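Local coordinates for glycine cleavage system H protein 1 (Mycobacterium marinum, PDB 3TZU) that probably shuttles the methylamine group of glycine from the P protein to the T protein of the glycine cleavage system, on a covalently bound lipoyl arm, at residues 56-59 with 60-63. Residues are numbered along the deposited sequence; the frame is centred on the assembly and turned at random.
Sequences LPEV and GETV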
ATOM      1  N   LEU A  56       2.148   7.664 -16.420  1.00 30.12           N
ATOM      2  CA  LEU A  56       0.943   8.482 -16.459  1.00 30.59           C
ATOM      3  C   LEU A  56       0.266   8.323 -17.782  1.00 31.57           C
ATOM      4  O   LEU A  56       0.879   7.897 -18.745  1.00 33.57           O
ATOM      5  CB  LEU A  56       1.282   9.956 -16.220  1.00 31.66           C
ATOM      6  CG  LEU A  56       2.002  10.157 -14.880  1.00 31.16           C
ATOM      7  CD1 LEU A  56       2.501  11.587 -14.772  1.00 33.01           C
ATOM      8  CD2 LEU A  56       1.102   9.810 -13.704  1.00 28.86           C
ATOM      9  N   PRO A  57      -1.018   8.666 -17.840  1.00 32.50           N
ATOM     10  CA  PRO A  57      -1.682   8.759 -19.130  1.00 34.19           C
ATOM     11  C   PRO A  57      -1.155   9.924 -19.941  1.00 36.48           C
ATOM     12  O   PRO A  57      -0.579  10.858 -19.385  1.00 35.90           O
ATOM     13  CB  PRO A  57      -3.140   9.010 -18.759  1.00 34.06           C
ATOM     14  CG  PRO A  57      -3.111   9.574 -17.384  1.00 32.83           C
ATOM     15  CD  PRO A  57      -1.921   8.979 -16.716  1.00 31.68           C
ATOM     16  N   GLU A  58      -1.357   9.864 -21.252  1.00 39.38           N
ATOM     17  CA  GLU A  58      -0.876  10.921 -22.131  1.00 42.88           C
ATOM     18  C   GLU A  58      -1.820  12.105 -22.063  1.00 42.89           C
ATOM     19  O   GLU A  58      -3.025  11.945 -21.865  1.00 41.97           O
ATOM     20  CB  GLU A  58      -0.787  10.417 -23.560  1.00 47.00           C
ATOM     21  CG  GLU A  58       0.238   9.316 -23.741  1.00 49.43           C
ATOM     22  CD  GLU A  58      -0.293   8.153 -24.573  1.00 52.70           C
ATOM     23  OE1 GLU A  58      -0.459   7.044 -23.984  1.00 56.42           O
ATOM     24  OE2 GLU A  58      -0.547   8.347 -25.789  1.00 54.35           O
ATOM     25  N   VAL A  59      -1.255  13.296 -22.204  1.00 43.91           N
ATOM     26  CA  VAL A  59      -2.034  14.503 -22.405  1.00 44.28           C
ATOM     27  C   VAL A  59      -2.915  14.250 -23.618  1.00 45.63           C
ATOM     28  O   VAL A  59      -2.414  13.892 -24.686  1.00 46.37           O
ATOM     29  CB  VAL A  59      -1.118  15.717 -22.658  1.00 46.13           C
ATOM     30  CG1 VAL A  59      -1.921  16.940 -23.116  1.00 47.92           C
ATOM     31  CG2 VAL A  59      -0.305  16.036 -21.409  1.00 44.71           C
ATOM     32  N   GLY A  60      -4.226  14.385 -23.435  1.00 45.00           N
ATOM     33  CA  GLY A  60      -5.174  14.267 -24.551  1.00 46.99           C
ATOM     34  C   GLY A  60      -5.934  12.956 -24.573  1.00 45.39           C
ATOM     35  O   GLY A  60      -6.854  12.785 -25.350  1.00 46.95           O
ATOM     36  N   GLU A  61      -5.569  12.040 -23.695  1.00 43.20           N
ATOM     37  CA  GLU A  61      -6.235  10.749 -23.603  1.00 41.80           C
ATOM     38  C   GLU A  61      -7.533  10.940 -22.838  1.00 40.24           C
ATOM     39  O   GLU A  61      -7.643  11.846 -22.021  1.00 39.56           O
ATOM     40  CB  GLU A  61      -5.302   9.742 -22.917  1.00 40.73           C
ATOM     41  CG  GLU A  61      -5.933   8.400 -22.528  1.00 40.33           C
ATOM     42  CD  GLU A  61      -4.911   7.344 -22.095  1.00 38.85           C
ATOM     43  OE1 GLU A  61      -4.137   6.860 -22.934  1.00 40.18           O
ATOM     44  OE2 GLU A  61      -4.892   6.974 -20.910  1.00 37.85           O
ATOM     45  N   THR A  62      -8.532  10.122 -23.139  1.00 39.80           N
ATOM     46  CA  THR A  62      -9.738  10.076 -22.339  1.00 38.97           C
ATOM     47  C   THR A  62      -9.643   8.915 -21.341  1.00 36.86           C
ATOM     48  O   THR A  62      -9.438   7.765 -21.740  1.00 36.06           O
ATOM     49  CB  THR A  62     -10.988   9.929 -23.212  1.00 40.92           C
ATOM     50  OG1 THR A  62     -11.133  11.103 -24.021  1.00 43.68           O
ATOM     51  CG2 THR A  62     -12.233   9.789 -22.350  1.00 40.06           C
ATOM     52  N   VAL A  63      -9.754   9.224 -20.046  1.00 35.05           N
ATOM     53  CA  VAL A  63      -9.840   8.180 -19.016  1.00 33.07           C
ATOM     54  C   VAL A  63     -11.274   8.074 -18.521  1.00 33.34           C
ATOM     55  O   VAL A  63     -12.101   8.976 -18.776  1.00 34.19           O
ATOM     56  CB  VAL A  63      -8.860   8.407 -17.838  1.00 31.24           C
ATOM     57  CG1 VAL A  63      -7.443   8.618 -18.379  1.00 31.64           C
ATOM     58  CG2 VAL A  63      -9.288   9.558 -16.939  1.00 30.79           C
TER
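Glu-61 returns its backbone N-H to the carbonyl of Glu-58, closing a type II beta turn with Val-59 and Gly-60 at its two central positions. The N of Glu-61 lies 3.1 Å from O of Glu-58 and the N-H points at it almost straight (160°), although the donor stands above the carbonyl plane. The N of Gly-60 is equally near that oxygen, but its angle is too poor for a bond, leaving one hydrogen bond across the turn. Glycine suits the third position: Gly-60 has a positive phi, and a CB there would be jammed against O of Val-59.

The side chain of Glu-61 reaches back toward Pro-57. Its CG is anti to the backbone N (chi1 170°) and the chain runs on extended, which lays the carboxylate beside the proline ring, OE2 being 3.4 Å from CB of Pro-57. The same CB meets CG1 of Val-63 at 4.3 Å, a looser apolar touch, so CB of Pro-57 meets both a carboxylate oxygen and a methyl. Glu-58, bent at chi2, brings its own carboxylate obliquely toward that of Glu-61. The OE1 atoms of Glu-58 and Glu-61 are 3.8 Å apart, with the two planes turned by 67°; this meeting of like charges is probably mildly unfavourable, eased by the exposure of Glu-58 to solvent.

The turn links strand 51-55 to strand 62-63 within the lipoyl-binding region. Backbone hydrogen bonds join Gly-60 and Glu-61 to Ile-89 and Val-63 to Gly-87, while the buried side chains of Pro-57 and Val-63 both rest on Ile-89, placing the turn and the start of strand 62-63 against strand 88-92.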